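Local coordinates for ribosome maturation protein SDO1 homolog (Methanothermobacter thermautotrophicus, PDB 2WBM) that probably binds RNA and takes part in ribosome maturation, as an archaeal homologue of the Shwachman-Bodian-Diamond syndrome protein, at residues V58-V63 / E95-I100; L122-K127 / K161-Q166; K148-A153 / N168-A173; V185-K190 / D232-K237. All blocks are in the same frame, centred on the assembly; numbering follows the deposited sequence. Where two conformers were deposited one is given.

Read from the N terminus, the chain illustrates how a modular protein is closed domain by domain. Interaction 1 closes a loop of 31 residues within the N-terminal domain, joining the short helix 60-63 to helix 93-103. Interactions 2 and 3 belong to the middle domain and cross along the chain: 122-127 pairs with 161-166, and 148-153, lying between them, pairs with 168-173. Both use helix 163-174, and they touch where Ile125 CG1 lies 3.5 Å from Met150 SD. Interaction 4 closes 41 residues of the C-terminal domain, strand against helix. Interactions 1 and 4 lie on opposite sides of the chain's centre, their centres about 43 Å apart.

Interaction 1: V58-V63 / E95-I100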
loop_
_atom_site.group_PDB
_atom_site.type_symbol
_atom_site.label_atom_id
_atom_site.label_comp_id
_atom_site.label_asym_id
_atom_site.label_seq_id
_atom_site.Cartn_x
_atom_site.Cartn_y
_atom_site.Cartn_z
ATOM N N VAL A 58 1.613 7.930 -12.871
ATOM C CA VAL A 58 2.102 9.090 -12.129
ATOM C C VAL A 58 2.959 9.969 -13.035
ATOM O O VAL A 58 3.906 9.494 -13.659
ATOM C CB VAL A 58 2.940 8.654 -10.893
ATOM C CG1 VAL A 58 3.513 9.863 -10.152
ATOM C CG2 VAL A 58 2.106 7.803 -9.946
ATOM N N SER A 59 2.637 11.256 -13.100
ATOM C CA SER A 59 3.412 12.179 -13.921
ATOM C C SER A 59 4.643 12.688 -13.183
ATOM O O SER A 59 4.618 12.883 -11.961
ATOM C CB SER A 59 2.553 13.356 -14.369
ATOM O OG SER A 59 2.571 14.368 -13.385
ATOM N N VAL A 60 5.717 12.916 -13.934
ATOM C CA VAL A 60 6.949 13.415 -13.362
ATOM C C VAL A 60 6.743 14.757 -12.629
ATOM O O VAL A 60 7.374 15.000 -11.587
ATOM C CB VAL A 60 8.108 13.462 -14.407
ATOM C CG1 VAL A 60 7.936 14.590 -15.419
ATOM C CG2 VAL A 60 9.439 13.580 -13.699
ATOM N N GLU A 61 5.843 15.596 -13.153
ATOM C CA GLU A 61 5.531 16.884 -12.529
ATOM C C GLU A 61 4.984 16.701 -11.112
ATOM O O GLU A 61 5.252 17.514 -10.234
ATOM C CB GLU A 61 4.556 17.699 -13.382
ATOM C CG GLU A 61 5.169 18.160 -14.701
ATOM C CD GLU A 61 4.923 17.198 -15.866
ATOM O OE1 GLU A 61 4.691 15.988 -15.636
ATOM O OE2 GLU A 61 4.963 17.666 -17.025
ATOM N N ASP A 62 4.247 15.622 -10.881
ATOM C CA ASP A 62 3.721 15.371 -9.541
ATOM C C ASP A 62 4.775 14.769 -8.593
ATOM O O ASP A 62 4.651 14.880 -7.378
ATOM C CB ASP A 62 2.457 14.531 -9.609
ATOM C CG ASP A 62 1.300 15.283 -10.286
ATOM O OD1 ASP A 62 1.220 16.530 -10.168
ATOM O OD2 ASP A 62 0.489 14.631 -10.949
ATOM N N VAL A 63 5.798 14.142 -9.156
ATOM C CA VAL A 63 6.870 13.533 -8.361
ATOM C C VAL A 63 7.808 14.607 -7.768
ATOM O O VAL A 63 8.215 14.511 -6.608
ATOM C CB VAL A 63 7.679 12.511 -9.196
ATOM C CG1 VAL A 63 8.833 11.941 -8.380
ATOM C CG2 VAL A 63 6.789 11.377 -9.679
ATOM N N GLU A 95 12.760 16.302 -18.383
ATOM C CA GLU A 95 13.274 15.216 -19.222
ATOM C C GLU A 95 14.438 14.509 -18.523
ATOM O O GLU A 95 14.654 13.314 -18.718
ATOM C CB GLU A 95 13.676 15.722 -20.613
ATOM C CG GLU A 95 12.482 16.166 -21.470
ATOM C CD GLU A 95 12.873 16.766 -22.815
ATOM O OE1 GLU A 95 14.080 16.936 -23.090
ATOM O OE2 GLU A 95 11.959 17.073 -23.614
ATOM N N VAL A 96 15.173 15.242 -17.698
ATOM C CA VAL A 96 16.265 14.647 -16.927
ATOM C C VAL A 96 15.729 13.773 -15.784
ATOM O O VAL A 96 16.242 12.679 -15.523
ATOM C CB VAL A 96 17.219 15.737 -16.392
ATOM C CG1 VAL A 96 18.224 15.148 -15.383
ATOM C CG2 VAL A 96 17.948 16.409 -17.555
ATOM N N THR A 97 14.709 14.276 -15.095
ATOM C CA THR A 97 14.199 13.612 -13.891
ATOM C C THR A 97 13.760 12.140 -14.089
ATOM O O THR A 97 14.094 11.294 -13.244
ATOM C CB THR A 97 13.094 14.459 -13.220
ATOM O OG1 THR A 97 13.671 15.673 -12.732
ATOM C CG2 THR A 97 12.442 13.697 -12.076
ATOM N N PRO A 98 13.029 11.818 -15.181
ATOM C CA PRO A 98 12.646 10.402 -15.375
ATOM C C PRO A 98 13.853 9.481 -15.478
ATOM O O PRO A 98 13.780 8.335 -15.021
ATOM C CB PRO A 98 11.894 10.412 -16.706
ATOM C CG PRO A 98 11.353 11.799 -16.824
ATOM C CD PRO A 98 12.389 12.687 -16.192
ATOM N N VAL A 99 14.952 9.973 -16.054
ATOM C CA VAL A 99 16.192 9.175 -16.142
ATOM C C VAL A 99 16.797 8.974 -14.741
ATOM O O VAL A 99 17.189 7.853 -14.375
ATOM C CB VAL A 99 17.232 9.798 -17.106
ATOM C CG1 VAL A 99 18.446 8.875 -17.245
ATOM C CG2 VAL A 99 16.587 10.031 -18.487
ATOM N N ILE A 100 16.835 10.040 -13.953
ATOM C CA ILE A 100 17.358 9.930 -12.588
ATOM C C ILE A 100 16.494 8.949 -11.784
ATOM O O ILE A 100 17.017 8.063 -11.095
ATOM C CB ILE A 100 17.469 11.283 -11.880
ATOM C CG1 ILE A 100 18.478 12.180 -12.607
ATOM C CG2 ILE A 100 17.899 11.076 -10.421
ATOM C CD1 ILE A 100 18.614 13.580 -11.995
#
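Val60, in the first turn of a short helix, faces Pro98 of helix 93-103 with their CA atoms 6.8 Å apart, and no hydrogen bond passes between the two segments. The contact is carried by one methyl. CG2 of Val60 lies 3.4 Å from CG2 of Thr97, closer than carbon atoms usually pack, and the same Val60 CG2 also touches the proline ring, 4.0 Å from Pro98 CD. Both methyls of the tight pair are anti to their own backbone N, and the two side chains meet at a slant. The hydroxyl of Thr97 plays another part: OG1 bonds to the carbonyl O of Pro93 in its own helix, which leaves the methyl branch to make the contact.

Behind Val60 the helix start is fixed by its cap. Ser59 OG accepts from Asp62 N at 3.3 Å, with an N-H...O angle of 147°, while Ser59 O takes the backbone N-H groups of both Asp62 and Val63. On the other side, Pro98 has no N-H to give to the preceding turn, and helix 93-103 is kinked there. Pro98 also packs on Phe51 of helix 45-52, and Thr97 on Val41 of strand 37-43. The arrangement is that of an N-capped helical turn docked on a proline-kinked helix, part of the alpha/beta packing of the SBDS N-terminal domain.

Interaction 2: L122-K127 / K161-Q166; sequences LKIINK and KTVDEQ
Ile124 and Gln166 form the close-packed part, where helix 110-131 meets the first turn of helix 163-174. CD1 of Ile124 presses against Gln166 CB at 3.6 Å, the side chains crossing at about a right angle, and the same CD1 also lies against the amide, 3.8 Å from Gln166 OE1. CG1 of Ile124 lies 4.1 Å from Val163 CG1, the two side chains passing alongside and pointing opposite ways. Gln166 is anchored by its amide: NE2 donates to Lys161 O at 3.0 Å, nearly in the amide plane but above the plane of that carbonyl, and also bonds to Asp158 O. With an alanine here both amide bonds are gone, the loop carrying Lys161 and Asp158 would probably be held less firmly, and Ile124 CD1 would keep CB but lose the amide beside it. Toward solvent the packing thins. Val163 CG2 rests on Lys123 CB at 3.8 Å, and the outstretched lysine runs on to a salt bridge with Asp119. Lys127 NZ has its salt bridge with Glu131, Asp164 OD1 being too far at 5.6 Å. No hydrogen bond crosses, so the interface holds mainly by apolar contact, the Gln166 amide bonds fixing the side chain packed on Ile124.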
loop_
_atom_site.group_PDB
_atom_site.type_symbol
_atom_site.label_atom_id
_atom_site.label_comp_id
_atom_site.label_asym_id
_atom_site.label_seq_id
_atom_site.Cartn_x
_atom_site.Cartn_y
_atom_site.Cartn_z
ATOM N N LEU A 122 4.095 -1.482 9.510
ATOM C CA LEU A 122 2.724 -1.567 10.013
ATOM C C LEU A 122 1.723 -1.794 8.880
ATOM O O LEU A 122 0.808 -2.605 9.015
ATOM C CB LEU A 122 2.345 -0.336 10.853
ATOM C CG LEU A 122 0.907 -0.341 11.418
ATOM C CD1 LEU A 122 0.646 -1.507 12.397
ATOM C CD2 LEU A 122 0.530 0.999 12.058
ATOM N N LYS A 123 1.906 -1.091 7.760
ATOM C CA LYS A 123 0.984 -1.225 6.624
ATOM C C LYS A 123 1.047 -2.634 6.021
ATOM O O LYS A 123 0.012 -3.200 5.645
ATOM C CB LYS A 123 1.272 -0.154 5.567
ATOM C CG LYS A 123 0.866 1.226 6.023
ATOM C CD LYS A 123 1.293 2.297 5.047
ATOM C CE LYS A 123 0.709 3.642 5.468
ATOM N NZ LYS A 123 1.456 4.772 4.839
ATOM N N ILE A 124 2.250 -3.200 5.968
ATOM C CA ILE A 124 2.442 -4.569 5.465
ATOM C C ILE A 124 1.745 -5.575 6.388
ATOM O O ILE A 124 1.034 -6.471 5.912
ATOM C CB ILE A 124 3.944 -4.935 5.308
ATOM C CG1 ILE A 124 4.577 -4.185 4.127
ATOM C CG2 ILE A 124 4.133 -6.449 5.108
ATOM C CD1 ILE A 124 6.136 -4.068 4.242
ATOM N N ILE A 125 1.950 -5.435 7.700
ATOM C CA ILE A 125 1.301 -6.329 8.655
ATOM C C ILE A 125 -0.221 -6.268 8.446
ATOM O O ILE A 125 -0.897 -7.302 8.381
ATOM C CB ILE A 125 1.654 -5.963 10.119
ATOM C CG1 ILE A 125 3.131 -6.303 10.411
ATOM C CG2 ILE A 125 0.691 -6.648 11.125
ATOM C CD1 ILE A 125 3.691 -5.696 11.702
ATOM N N ASN A 126 -0.750 -5.054 8.355
ATOM C CA ASN A 126 -2.193 -4.892 8.221
ATOM C C ASN A 126 -2.751 -5.449 6.922
ATOM O O ASN A 126 -3.807 -6.083 6.926
ATOM C CB ASN A 126 -2.615 -3.444 8.443
ATOM C CG ASN A 126 -2.543 -3.044 9.908
ATOM O OD1 ASN A 126 -2.615 -3.893 10.801
ATOM N ND2 ASN A 126 -2.388 -1.757 10.160
ATOM N N LYS A 127 -2.041 -5.220 5.826
ATOM C CA LYS A 127 -2.495 -5.679 4.516
ATOM C C LYS A 127 -2.487 -7.201 4.465
ATOM O O LYS A 127 -3.435 -7.812 3.970
ATOM C CB LYS A 127 -1.632 -5.083 3.386
ATOM C CG LYS A 127 -2.005 -5.581 1.983
ATOM C CD LYS A 127 -3.397 -5.132 1.567
ATOM C CE LYS A 127 -3.621 -5.319 0.074
ATOM N NZ LYS A 127 -5.049 -5.069 -0.258
ATOM N N LYS A 161 10.502 0.723 -1.151
ATOM C CA LYS A 161 9.657 -0.127 -1.992
ATOM C C LYS A 161 8.203 -0.005 -1.563
ATOM O O LYS A 161 7.910 0.075 -0.378
ATOM C CB LYS A 161 10.093 -1.586 -1.880
ATOM C CG LYS A 161 11.453 -1.873 -2.491
ATOM C CD LYS A 161 11.765 -3.350 -2.422
ATOM C CE LYS A 161 13.202 -3.629 -2.828
ATOM N NZ LYS A 161 13.523 -5.061 -2.578
ATOM N N THR A 162 7.291 0.020 -2.528
ATOM C CA THR A 162 5.869 0.172 -2.193
ATOM C C THR A 162 5.367 -0.950 -1.279
ATOM O O THR A 162 5.859 -2.089 -1.321
ATOM C CB THR A 162 4.995 0.236 -3.438
ATOM O OG1 THR A 162 5.085 -1.008 -4.143
ATOM C CG2 THR A 162 5.436 1.396 -4.362
ATOM N N VAL A 163 4.396 -0.616 -0.439
ATOM C CA VAL A 163 3.738 -1.625 0.400
ATOM C C VAL A 163 3.227 -2.801 -0.449
ATOM O O VAL A 163 3.434 -3.957 -0.082
ATOM C CB VAL A 163 2.604 -1.000 1.249
ATOM C CG1 VAL A 163 1.772 -2.079 1.924
ATOM C CG2 VAL A 163 3.195 -0.078 2.291
ATOM N N ASP A 164 2.588 -2.496 -1.582
ATOM C CA ASP A 164 2.101 -3.521 -2.516
ATOM C C ASP A 164 3.169 -4.534 -2.918
ATOM O O ASP A 164 2.939 -5.745 -2.827
ATOM C CB ASP A 164 1.497 -2.877 -3.769
ATOM C CG ASP A 164 0.105 -2.334 -3.531
ATOM O OD1 ASP A 164 -0.543 -2.753 -2.547
ATOM O OD2 ASP A 164 -0.341 -1.485 -4.331
ATOM N N GLU A 165 4.333 -4.047 -3.358
ATOM C CA GLU A 165 5.425 -4.939 -3.729
ATOM C C GLU A 165 5.946 -5.729 -2.533
ATOM O O GLU A 165 6.204 -6.931 -2.636
ATOM C CB GLU A 165 6.571 -4.185 -4.402
ATOM C CG GLU A 165 7.579 -5.116 -5.061
ATOM C CD GLU A 165 8.923 -4.467 -5.343
ATOM O OE1 GLU A 165 9.106 -3.266 -5.034
ATOM O OE2 GLU A 165 9.803 -5.175 -5.877
ATOM N N GLN A 166 6.092 -5.071 -1.390
ATOM C CA GLN A 166 6.651 -5.745 -0.231
ATOM C C GLN A 166 5.714 -6.780 0.371
ATOM O O GLN A 166 6.173 -7.775 0.927
ATOM C CB GLN A 166 7.066 -4.751 0.837
ATOM C CG GLN A 166 8.158 -3.793 0.392
ATOM C CD GLN A 166 8.858 -3.173 1.575
ATOM O OE1 GLN A 166 9.488 -3.874 2.368
ATOM N NE2 GLN A 166 8.766 -1.851 1.697
#

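Interaction 3: K148-A153 / N168-A173; sequences KAMEEA and NIVLKA
The segments 148-153 and 168-173 come together at two points, with CA atoms 7.4 Å apart at Met150 and Val170 and 6.3 Å apart at Ala153 and Ala173, the gap narrowing where small residues meet. No hydrogen bond crosses between them. At the wider point one methyl of Val170 serves the whole thioether: CG1 touches Met150 CG at 3.7 Å and Met150 CE at 3.9 Å, with the sulphur between them also within reach. The methionine chain is bent at its last torsion (chi3 69°), which curls CE back beside the same valine methyl, and the two side chains cross at about a right angle. CG1 of Val170 stands anti to the backbone N (chi1 175°), the rotation that carries it toward the methionine.

At the narrow point contact is made with backbone, since Ala153 CB lies 3.6 Å from the carbonyl O of Ala173. Two alanines thus let the segments come near each other without a large side chain between them. Helix 110-131 covers the Met150 and Val170 pair, with Ile125 on the methionine and Ile124 and Ile128 on the valine. Ile174 of helix 163-174, one turn on from Val170, also packs on Met150. The arrangement is interhelical packing in the three-helix core, helices 110-131, 143-152 and 163-174, of SBDS domain II.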
loop_
_atom_site.group_PDB
_atom_site.type_symbol
_atom_site.label_atom_id
_atom_site.label_comp_id
_atom_site.label_asym_id
_atom_site.label_seq_id
_atom_site.Cartn_x
_atom_site.Cartn_y
_atom_site.Cartn_z
ATOM N N LYS A 148 4.547 -11.664 14.431
ATOM C CA LYS A 148 5.394 -12.688 15.031
ATOM C C LYS A 148 6.083 -13.541 13.970
ATOM O O LYS A 148 7.260 -13.872 14.112
ATOM C CB LYS A 148 4.593 -13.554 16.012
ATOM C CG LYS A 148 4.461 -12.958 17.422
ATOM C CD LYS A 148 4.576 -11.429 17.402
ATOM C CE LYS A 148 3.594 -10.751 18.342
ATOM N NZ LYS A 148 3.213 -9.414 17.785
ATOM N N ALA A 149 5.345 -13.874 12.910
ATOM C CA ALA A 149 5.881 -14.637 11.777
ATOM C C ALA A 149 7.002 -13.877 11.057
ATOM O O ALA A 149 8.019 -14.463 10.697
ATOM C CB ALA A 149 4.763 -14.984 10.791
ATOM N N MET A 150 6.806 -12.580 10.856
ATOM C CA MET A 150 7.824 -11.737 10.224
ATOM C C MET A 150 9.116 -11.730 11.041
ATOM O O MET A 150 10.222 -11.803 10.480
ATOM C CB MET A 150 7.291 -10.324 10.029
ATOM C CG MET A 150 6.203 -10.244 8.974
ATOM S SD MET A 150 5.359 -8.653 8.958
ATOM C CE MET A 150 6.662 -7.583 8.326
ATOM N N GLU A 151 8.976 -11.669 12.363
ATOM C CA GLU A 151 10.139 -11.712 13.249
ATOM C C GLU A 151 10.862 -13.058 13.147
ATOM O O GLU A 151 12.086 -13.091 13.008
ATOM C CB GLU A 151 9.740 -11.419 14.697
ATOM C CG GLU A 151 9.197 -10.004 14.930
ATOM C CD GLU A 151 8.509 -9.853 16.283
ATOM O OE1 GLU A 151 8.300 -10.874 16.980
ATOM O OE2 GLU A 151 8.172 -8.708 16.649
ATOM N N GLU A 152 10.097 -14.149 13.190
ATOM C CA GLU A 152 10.649 -15.503 13.066
ATOM C C GLU A 152 11.399 -15.708 11.752
ATOM O O GLU A 152 12.432 -16.374 11.717
ATOM C CB GLU A 152 9.547 -16.555 13.205
ATOM C CG GLU A 152 9.214 -16.924 14.637
ATOM C CD GLU A 152 7.939 -17.753 14.754
ATOM O OE1 GLU A 152 7.235 -17.946 13.735
ATOM O OE2 GLU A 152 7.633 -18.201 15.877
ATOM N N ALA A 153 10.871 -15.124 10.681
ATOM C CA ALA A 153 11.476 -15.232 9.359
ATOM C C ALA A 153 12.580 -14.191 9.146
ATOM O O ALA A 153 13.228 -14.179 8.093
ATOM C CB ALA A 153 10.397 -15.111 8.275
ATOM N N ASN A 168 3.907 -8.972 -1.108
ATOM C CA ASN A 168 4.183 -10.257 -1.765
ATOM C C ASN A 168 5.521 -10.889 -1.360
ATOM O O ASN A 168 5.612 -12.104 -1.199
ATOM C CB ASN A 168 4.097 -10.127 -3.286
ATOM C CG ASN A 168 2.694 -9.770 -3.764
ATOM O OD1 ASN A 168 1.687 -10.138 -3.143
ATOM N ND2 ASN A 168 2.626 -9.046 -4.874
ATOM N N ILE A 169 6.552 -10.057 -1.214
ATOM C CA ILE A 169 7.862 -10.506 -0.716
ATOM C C ILE A 169 7.737 -11.069 0.705
ATOM O O ILE A 169 8.209 -12.173 1.003
ATOM C CB ILE A 169 8.886 -9.342 -0.719
ATOM C CG1 ILE A 169 9.151 -8.875 -2.160
ATOM C CG2 ILE A 169 10.195 -9.759 -0.020
ATOM C CD1 ILE A 169 9.953 -7.569 -2.270
ATOM N N VAL A 170 7.078 -10.309 1.571
ATOM C CA VAL A 170 6.940 -10.698 2.974
ATOM C C VAL A 170 6.074 -11.959 3.105
ATOM O O VAL A 170 6.406 -12.884 3.862
ATOM C CB VAL A 170 6.404 -9.536 3.845
ATOM C CG1 VAL A 170 6.145 -10.000 5.266
ATOM C CG2 VAL A 170 7.390 -8.359 3.847
ATOM N N LEU A 171 4.984 -12.021 2.343
ATOM C CA LEU A 171 4.127 -13.201 2.397
ATOM C C LEU A 171 4.930 -14.468 2.092
ATOM O O LEU A 171 4.813 -15.476 2.801
ATOM C CB LEU A 171 2.935 -13.056 1.443
ATOM C CG LEU A 171 1.946 -14.222 1.395
ATOM C CD1 LEU A 171 1.302 -14.456 2.760
ATOM C CD2 LEU A 171 0.893 -13.965 0.313
ATOM N N LYS A 172 5.760 -14.400 1.052
ATOM C CA LYS A 172 6.599 -15.521 0.656
ATOM C C LYS A 172 7.568 -15.925 1.772
ATOM O O LYS A 172 7.772 -17.121 2.023
ATOM C CB LYS A 172 7.363 -15.190 -0.626
ATOM C CG LYS A 172 7.677 -16.403 -1.459
ATOM C CD LYS A 172 8.818 -16.161 -2.424
ATOM C CE LYS A 172 9.185 -17.457 -3.143
ATOM N NZ LYS A 172 10.440 -17.315 -3.916
ATOM N N ALA A 173 8.140 -14.928 2.448
ATOM C CA ALA A 173 9.069 -15.164 3.558
ATOM C C ALA A 173 8.406 -15.830 4.772
ATOM O O ALA A 173 9.003 -16.703 5.405
ATOM C CB ALA A 173 9.763 -13.856 3.965
#

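Interaction 4: V185-K190 / D232-K237; sequences VRVAIK and DSFYQK
Apolar packing on one aromatic ring carries this contact, in which Val187 and Ile189 of a central strand both meet Phe234 of helix 231-241. The two strand residues are two apart, so both direct their side chains to the helix side of the sheet. Each touches the same ring atom: Val187 CG1 lies 4.2 Å from Phe234 CE2, near the ring plane at its edge, and Ile189 CG2 lies 4.0 Å from Phe234 CE2, approaching obliquely. The phenylalanine reaches them because its CG is anti to the backbone N (chi1 -173°), which sends the ring across the gap between helix and strand. That gap is wide, with 9.5 Å between the CA atoms of Val187 and Phe234, and the ring fills the distance.

A second aromatic contact is made with Phe206 of helix 196-206, the ring planes at about 50°, while Ile203 of the same helix packs on both Phe234 and Ile189.

Hydrogen bonding is left to the sheet. The strand's backbone is paired with strand 220-227 through Val187 and Val224, and with strand 247-250 through Ala188 and Arg249, which places it between two antiparallel neighbours. Two helices on one face of an antiparallel sheet, with Phe234 and Phe206 in a largely aliphatic core, follow the beta-alpha-beta-beta-alpha-beta order of a ferredoxin-like fold.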
loop_
_atom_site.group_PDB
_atom_site.type_symbol
_atom_site.label_atom_id
_atom_site.label_comp_id
_atom_site.label_asym_id
_atom_site.label_seq_id
_atom_site.Cartn_x
_atom_site.Cartn_y
_atom_site.Cartn_z
ATOM N N VAL A 185 -13.229 -14.541 0.727
ATOM C CA VAL A 185 -14.284 -15.463 1.162
ATOM C C VAL A 185 -15.633 -14.817 0.914
ATOM O O VAL A 185 -15.729 -13.590 0.801
ATOM C CB VAL A 185 -14.161 -15.869 2.646
ATOM C CG1 VAL A 185 -12.781 -16.492 2.927
ATOM C CG2 VAL A 185 -14.430 -14.686 3.559
ATOM N N ARG A 186 -16.669 -15.642 0.815
ATOM C CA ARG A 186 -18.030 -15.127 0.625
ATOM C C ARG A 186 -18.853 -15.410 1.864
ATOM O O ARG A 186 -18.862 -16.534 2.362
ATOM C CB ARG A 186 -18.674 -15.739 -0.628
ATOM C CG ARG A 186 -18.159 -15.072 -1.913
ATOM C CD ARG A 186 -18.967 -15.428 -3.157
ATOM N NE ARG A 186 -18.320 -14.882 -4.356
ATOM C CZ ARG A 186 -18.880 -14.801 -5.565
ATOM N NH1 ARG A 186 -20.122 -15.228 -5.767
ATOM N NH2 ARG A 186 -18.191 -14.287 -6.581
ATOM N N VAL A 187 -19.512 -14.371 2.368
ATOM C CA VAL A 187 -20.286 -14.461 3.584
ATOM C C VAL A 187 -21.724 -14.119 3.237
ATOM O O VAL A 187 -21.978 -13.112 2.579
ATOM C CB VAL A 187 -19.771 -13.429 4.614
ATOM C CG1 VAL A 187 -20.597 -13.494 5.897
ATOM C CG2 VAL A 187 -18.247 -13.655 4.898
ATOM N N ALA A 188 -22.657 -14.953 3.674
ATOM C CA ALA A 188 -24.071 -14.645 3.504
ATOM C C ALA A 188 -24.531 -13.996 4.796
ATOM O O ALA A 188 -24.295 -14.526 5.903
ATOM C CB ALA A 188 -24.874 -15.915 3.230
ATOM N N ILE A 189 -25.165 -12.840 4.670
ATOM C CA ILE A 189 -25.674 -12.157 5.854
ATOM C C ILE A 189 -27.179 -12.001 5.733
ATOM O O ILE A 189 -27.724 -11.964 4.625
ATOM C CB ILE A 189 -24.987 -10.771 6.072
ATOM C CG1 ILE A 189 -25.486 -9.733 5.050
ATOM C CG2 ILE A 189 -23.458 -10.900 5.988
ATOM C CD1 ILE A 189 -24.995 -8.315 5.313
ATOM N N LYS A 190 -27.841 -11.946 6.879
ATOM C CA LYS A 190 -29.278 -11.730 6.952
ATOM C C LYS A 190 -29.506 -10.628 7.975
ATOM O O LYS A 190 -29.098 -10.777 9.138
ATOM C CB LYS A 190 -29.966 -13.021 7.401
ATOM C CG LYS A 190 -31.484 -12.962 7.460
ATOM C CD LYS A 190 -32.040 -14.294 7.954
ATOM C CE LYS A 190 -33.530 -14.396 7.723
ATOM N NZ LYS A 190 -34.278 -13.347 8.454
ATOM N N ASP A 232 -13.812 -11.635 10.986
ATOM C CA ASP A 232 -14.220 -11.272 12.346
ATOM C C ASP A 232 -14.579 -9.793 12.488
ATOM O O ASP A 232 -15.552 -9.459 13.166
ATOM C CB ASP A 232 -13.168 -11.698 13.377
ATOM C CG ASP A 232 -12.977 -13.209 13.422
ATOM O OD1 ASP A 232 -13.981 -13.947 13.302
ATOM O OD2 ASP A 232 -11.825 -13.661 13.575
ATOM N N SER A 233 -13.802 -8.913 11.856
ATOM C CA SER A 233 -14.076 -7.476 11.867
ATOM C C SER A 233 -15.425 -7.179 11.204
ATOM O O SER A 233 -16.185 -6.319 11.651
ATOM C CB SER A 233 -12.949 -6.723 11.154
ATOM O OG SER A 233 -13.281 -5.364 10.959
ATOM N N PHE A 234 -15.702 -7.903 10.123
ATOM C CA PHE A 234 -16.948 -7.751 9.364
ATOM C C PHE A 234 -18.140 -8.104 10.238
ATOM O O PHE A 234 -19.113 -7.335 10.323
ATOM C CB PHE A 234 -16.913 -8.645 8.127
ATOM C CG PHE A 234 -18.075 -8.445 7.172
ATOM C CD1 PHE A 234 -18.471 -7.167 6.779
ATOM C CD2 PHE A 234 -18.747 -9.543 6.646
ATOM C CE1 PHE A 234 -19.530 -6.986 5.869
ATOM C CE2 PHE A 234 -19.816 -9.370 5.732
ATOM C CZ PHE A 234 -20.194 -8.087 5.339
ATOM N N TYR A 235 -18.056 -9.256 10.899
ATOM C CA TYR A 235 -19.111 -9.673 11.805
ATOM C C TYR A 235 -19.299 -8.637 12.920
ATOM O O TYR A 235 -20.430 -8.259 13.244
ATOM C CB TYR A 235 -18.840 -11.060 12.405
ATOM C CG TYR A 235 -19.939 -11.440 13.371
ATOM C CD1 TYR A 235 -21.169 -11.904 12.898
ATOM C CD2 TYR A 235 -19.781 -11.266 14.751
ATOM C CE1 TYR A 235 -22.199 -12.219 13.771
ATOM C CE2 TYR A 235 -20.813 -11.578 15.635
ATOM C CZ TYR A 235 -22.017 -12.051 15.131
ATOM O OH TYR A 235 -23.046 -12.368 15.981
ATOM N N GLN A 236 -18.190 -8.184 13.509
ATOM C CA GLN A 236 -18.253 -7.225 14.608
ATOM C C GLN A 236 -18.950 -5.923 14.197
ATOM O O GLN A 236 -19.795 -5.419 14.944
ATOM C CB GLN A 236 -16.857 -6.939 15.172
ATOM C CG GLN A 236 -16.859 -6.274 16.535
ATOM C CD GLN A 236 -15.480 -6.256 17.167
ATOM O OE1 GLN A 236 -14.463 -6.235 16.468
ATOM N NE2 GLN A 236 -15.434 -6.267 18.497
ATOM N N LYS A 237 -18.606 -5.389 13.024
ATOM C CA LYS A 237 -19.199 -4.124 12.564
ATOM C C LYS A 237 -20.685 -4.267 12.280
ATOM O O LYS A 237 -21.472 -3.381 12.624
ATOM C CB LYS A 237 -18.477 -3.554 11.332
ATOM C CG LYS A 237 -17.080 -2.992 11.635
ATOM C CD LYS A 237 -17.112 -1.721 12.480
ATOM C CE LYS A 237 -15.715 -1.389 12.995
ATOM N NZ LYS A 237 -15.699 -0.199 13.897
#